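Local coordinates for protein cell divisionFtsK/SpoIIIE (Thermomonospora curvata, PDB 4NH0) that is the membrane-bound EccC ATPase of the type VII (ESX) secretion system, binding the exported protein EsxB and possibly acting as the translocase, at residues E1039-E1048 with G1071-S1079. Residues are numbered along the deposited sequence; the frame is centred on the assembly and turned at random.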
loop_
_atom_site.group_PDB
_atom_site.type_symbol
_atom_site.label_atom_id
_atom_site.label_comp_id
_atom_site.label_asym_id
_atom_site.label_seq_id
_atom_site.Cartn_x
_atom_site.Cartn_y
_atom_site.Cartn_z
ATOM N N GLU A 1039 0.481 57.989 26.839
ATOM C CA GLU A 1039 -0.351 56.863 27.235
ATOM C C GLU A 1039 0.313 56.135 28.395
ATOM O O GLU A 1039 1.530 56.196 28.553
ATOM C CB GLU A 1039 -0.577 55.911 26.061
ATOM C CG GLU A 1039 -1.357 56.524 24.911
ATOM C CD GLU A 1039 -1.657 55.523 23.814
ATOM O OE1 GLU A 1039 -1.155 54.383 23.893
ATOM O OE2 GLU A 1039 -2.396 55.876 22.871
ATOM N N LEU A 1040 -0.482 55.451 29.208
ATOM C CA LEU A 1040 0.059 54.762 30.372
ATOM C C LEU A 1040 -0.030 53.250 30.227
ATOM O O LEU A 1040 -1.098 52.702 29.959
ATOM C CB LEU A 1040 -0.665 55.206 31.642
ATOM C CG LEU A 1040 -0.241 54.492 32.926
ATOM C CD1 LEU A 1040 1.252 54.645 33.160
ATOM C CD2 LEU A 1040 -1.023 55.020 34.116
ATOM N N PHE A 1041 1.104 52.583 30.405
ATOM C CA PHE A 1041 1.151 51.129 30.387
ATOM C C PHE A 1041 1.385 50.592 31.790
ATOM O O PHE A 1041 2.478 50.724 32.341
ATOM C CB PHE A 1041 2.246 50.632 29.443
ATOM C CG PHE A 1041 1.920 50.801 27.989
ATOM C CD1 PHE A 1041 2.238 51.973 27.326
ATOM C CD2 PHE A 1041 1.301 49.785 27.285
ATOM C CE1 PHE A 1041 1.938 52.128 25.987
ATOM C CE2 PHE A 1041 0.999 49.935 25.947
ATOM C CZ PHE A 1041 1.319 51.108 25.297
ATOM N N LEU A 1042 0.351 49.993 32.368
ATOM C CA LEU A 1042 0.458 49.413 33.699
ATOM C C LEU A 1042 0.899 47.959 33.608
ATOM O O LEU A 1042 0.107 47.079 33.275
ATOM C CB LEU A 1042 -0.871 49.525 34.442
ATOM C CG LEU A 1042 -0.882 48.995 35.877
ATOM C CD1 LEU A 1042 0.165 49.708 36.711
ATOM C CD2 LEU A 1042 -2.257 49.161 36.492
ATOM N N VAL A 1043 2.171 47.717 33.899
ATOM C CA VAL A 1043 2.730 46.375 33.824
ATOM C C VAL A 1043 2.680 45.689 35.183
ATOM O O VAL A 1043 3.366 46.096 36.120
ATOM C CB VAL A 1043 4.182 46.401 33.320
ATOM C CG1 VAL A 1043 4.777 45.010 33.353
ATOM C CG2 VAL A 1043 4.242 46.976 31.915
ATOM N N VAL A 1044 1.862 44.647 35.283
ATOM C CA VAL A 1044 1.687 43.932 36.541
ATOM C C VAL A 1044 2.144 42.483 36.432
ATOM O O VAL A 1044 1.581 41.699 35.669
ATOM C CB VAL A 1044 0.218 43.960 37.000
ATOM C CG1 VAL A 1044 0.066 43.227 38.322
ATOM C CG2 VAL A 1044 -0.270 45.391 37.123
ATOM N N ASP A 1045 3.167 42.133 37.202
ATOM C CA ASP A 1045 3.676 40.769 37.230
ATOM C C ASP A 1045 3.242 40.087 38.521
ATOM O O ASP A 1045 3.125 40.738 39.560
ATOM C CB ASP A 1045 5.201 40.759 37.102
ATOM C CG ASP A 1045 5.746 39.400 36.706
ATOM O OD1 ASP A 1045 5.013 38.398 36.824
ATOM O OD2 ASP A 1045 6.917 39.333 36.277
ATOM N N ASP A 1046 3.008 38.778 38.444
ATOM C CA ASP A 1046 2.544 37.991 39.583
ATOM C C ASP A 1046 1.267 38.582 40.176
ATOM O O ASP A 1046 1.253 39.036 41.318
ATOM C CB ASP A 1046 3.633 37.895 40.654
ATOM C CG ASP A 1046 4.879 37.194 40.154
ATOM O OD1 ASP A 1046 4.748 36.117 39.538
ATOM O OD2 ASP A 1046 5.989 37.722 40.375
ATOM N N TYR A 1047 0.199 38.568 39.386
ATOM C CA TYR A 1047 -1.065 39.177 39.781
ATOM C C TYR A 1047 -1.741 38.424 40.923
ATOM O O TYR A 1047 -2.537 38.998 41.664
ATOM C CB TYR A 1047 -2.008 39.256 38.579
ATOM C CG TYR A 1047 -3.342 39.905 38.873
ATOM C CD1 TYR A 1047 -3.464 41.285 38.944
ATOM C CD2 TYR A 1047 -4.479 39.137 39.071
ATOM C CE1 TYR A 1047 -4.681 41.882 39.211
ATOM C CE2 TYR A 1047 -5.701 39.725 39.338
ATOM C CZ TYR A 1047 -5.795 41.098 39.406
ATOM O OH TYR A 1047 -7.010 41.686 39.671
ATOM N N GLU A 1048 -1.424 37.142 41.065
ATOM C CA GLU A 1048 -2.031 36.330 42.112
ATOM C C GLU A 1048 -1.559 36.773 43.492
ATOM O O GLU A 1048 -2.230 36.534 44.494
ATOM C CB GLU A 1048 -1.719 34.845 41.898
ATOM C CG GLU A 1048 -0.294 34.432 42.245
ATOM C CD GLU A 1048 0.708 34.779 41.163
ATOM O OE1 GLU A 1048 0.314 35.399 40.154
ATOM O OE2 GLU A 1048 1.894 34.422 41.319
ATOM N N GLY A 1071 -5.824 56.944 27.812
ATOM C CA GLY A 1071 -4.553 56.333 27.465
ATOM C C GLY A 1071 -4.117 55.241 28.421
ATOM O O GLY A 1071 -2.957 55.188 28.826
ATOM N N LEU A 1072 -5.046 54.358 28.771
ATOM C CA LEU A 1072 -4.772 53.315 29.753
ATOM C C LEU A 1072 -4.523 51.960 29.099
ATOM O O LEU A 1072 -5.200 51.587 28.143
ATOM C CB LEU A 1072 -5.931 53.212 30.747
ATOM C CG LEU A 1072 -5.760 52.252 31.924
ATOM C CD1 LEU A 1072 -4.508 52.589 32.711
ATOM C CD2 LEU A 1072 -6.985 52.297 32.821
ATOM N N HIS A 1073 -3.543 51.231 29.624
ATOM C CA HIS A 1073 -3.227 49.894 29.134
ATOM C C HIS A 1073 -2.870 48.965 30.288
ATOM O O HIS A 1073 -2.069 49.317 31.154
ATOM C CB HIS A 1073 -2.075 49.943 28.129
ATOM C CG HIS A 1073 -2.373 50.745 26.902
ATOM N ND1 HIS A 1073 -3.334 50.375 25.986
ATOM C CD2 HIS A 1073 -1.832 51.895 26.436
ATOM C CE1 HIS A 1073 -3.375 51.265 25.011
ATOM N NE2 HIS A 1073 -2.474 52.197 25.259
ATOM N N LEU A 1074 -3.467 47.777 30.297
ATOM C CA LEU A 1074 -3.192 46.794 31.338
ATOM C C LEU A 1074 -2.463 45.580 30.781
ATOM O O LEU A 1074 -2.961 44.899 29.884
ATOM C CB LEU A 1074 -4.489 46.355 32.019
ATOM C CG LEU A 1074 -4.784 46.968 33.388
ATOM C CD1 LEU A 1074 -3.761 46.500 34.407
ATOM C CD2 LEU A 1074 -4.802 48.484 33.308
ATOM N N ILE A 1075 -1.277 45.318 31.318
ATOM C CA ILE A 1075 -0.496 44.152 30.932
ATOM C C ILE A 1075 -0.249 43.293 32.165
ATOM O O ILE A 1075 0.560 43.641 33.024
ATOM C CB ILE A 1075 0.842 44.552 30.290
ATOM C CG1 ILE A 1075 0.611 45.591 29.192
ATOM C CG2 ILE A 1075 1.548 43.331 29.729
ATOM C CD1 ILE A 1075 1.871 46.053 28.513
ATOM N N ILE A 1076 -0.952 42.168 32.245
ATOM C CA ILE A 1076 -1.008 41.386 33.474
ATOM C C ILE A 1076 -0.538 39.946 33.290
ATOM O O ILE A 1076 -0.892 39.287 32.314
ATOM C CB ILE A 1076 -2.446 41.375 34.040
ATOM C CG1 ILE A 1076 -2.928 42.800 34.307
ATOM C CG2 ILE A 1076 -2.526 40.554 35.309
ATOM C CD1 ILE A 1076 -4.352 42.874 34.798
ATOM N N ALA A 1077 0.266 39.469 34.236
ATOM C CA ALA A 1077 0.661 38.067 34.284
ATOM C C ALA A 1077 0.214 37.440 35.599
ATOM O O ALA A 1077 0.411 38.019 36.667
ATOM C CB ALA A 1077 2.156 37.926 34.116
ATOM N N ARG A 1078 -0.383 36.256 35.522
ATOM C CA ARG A 1078 -0.855 35.571 36.717
ATOM C C ARG A 1078 -0.454 34.102 36.710
ATOM O O ARG A 1078 -0.394 33.472 35.655
ATOM C CB ARG A 1078 -2.375 35.696 36.842
ATOM C CG ARG A 1078 -2.918 35.224 38.180
ATOM C CD ARG A 1078 -4.432 35.156 38.191
ATOM N NE ARG A 1078 -4.930 34.705 39.487
ATOM C CZ ARG A 1078 -4.769 33.472 39.956
ATOM N NH1 ARG A 1078 -4.122 32.567 39.238
ATOM N NH2 ARG A 1078 -5.252 33.145 41.146
ATOM N N SER A 1079 -0.182 33.559 37.894
ATOM C CA SER A 1079 0.154 32.149 38.030
ATOM C C SER A 1079 -1.024 31.267 37.642
ATOM O O SER A 1079 -2.133 31.753 37.424
ATOM C CB SER A 1079 0.596 31.832 39.459
ATOM O OG SER A 1079 0.928 30.462 39.594
#
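F1041 and H1073 both turn CG anti to their own carbonyl carbon (chi1 -73° and -62°), which runs the two side chains alongside each other, with H1073 CD2 over one face of the phenyl ring toward its rim, in an offset stack, centroids 4.4 Å apart and planes 21° from parallel. They sit on neighbouring parallel strands, 1039-1045 and 1072-1078, in the P-loop NTPase sheet of the third FtsK domain. Histidine suits this place because it is flat enough to stack and polar at its rim: NE2 donates to E1039 OE1 (2.9 Å), nearly in the imidazole plane but from above the carboxylate plane, while ND1 is bonded to the carbonyl of P942. Its backbone joins the strands too, L1042 N meeting H1073 O at 2.8 Å. Beyond the stack, I1075 brings CD1 to F1041 CD2 (4.0 Å); V1043 and I1075, beta-branched residues that favour the extended backbone, pack against L958 of helix 954-968. On the opposite face L1042 CD2 meets L1074 CD1 at 3.7 Å, and I1076 CG2 rests against Y1047 CB (3.6 Å), both residues also touching helix 1090-1097. At the C-terminal ends of the strands, where P-loop proteins bind nucleotide, acidic residues follow the hydrophobic strand in the manner of a Walker B motif: D1045 bonds the ATP-site serine S955, and D1046, bonded to S982, lies in the ATP pocket near magnesium. Past them the chain bends across toward the neighbouring strand, Y1047 N donating to A1077 O (2.8 Å). E1048 lays CB over the centre of the R1078 guanidinium, and the bend at its second torsion brings OE1 to S1079 N at 3.0 Å, which meets it from above the carboxylate plane.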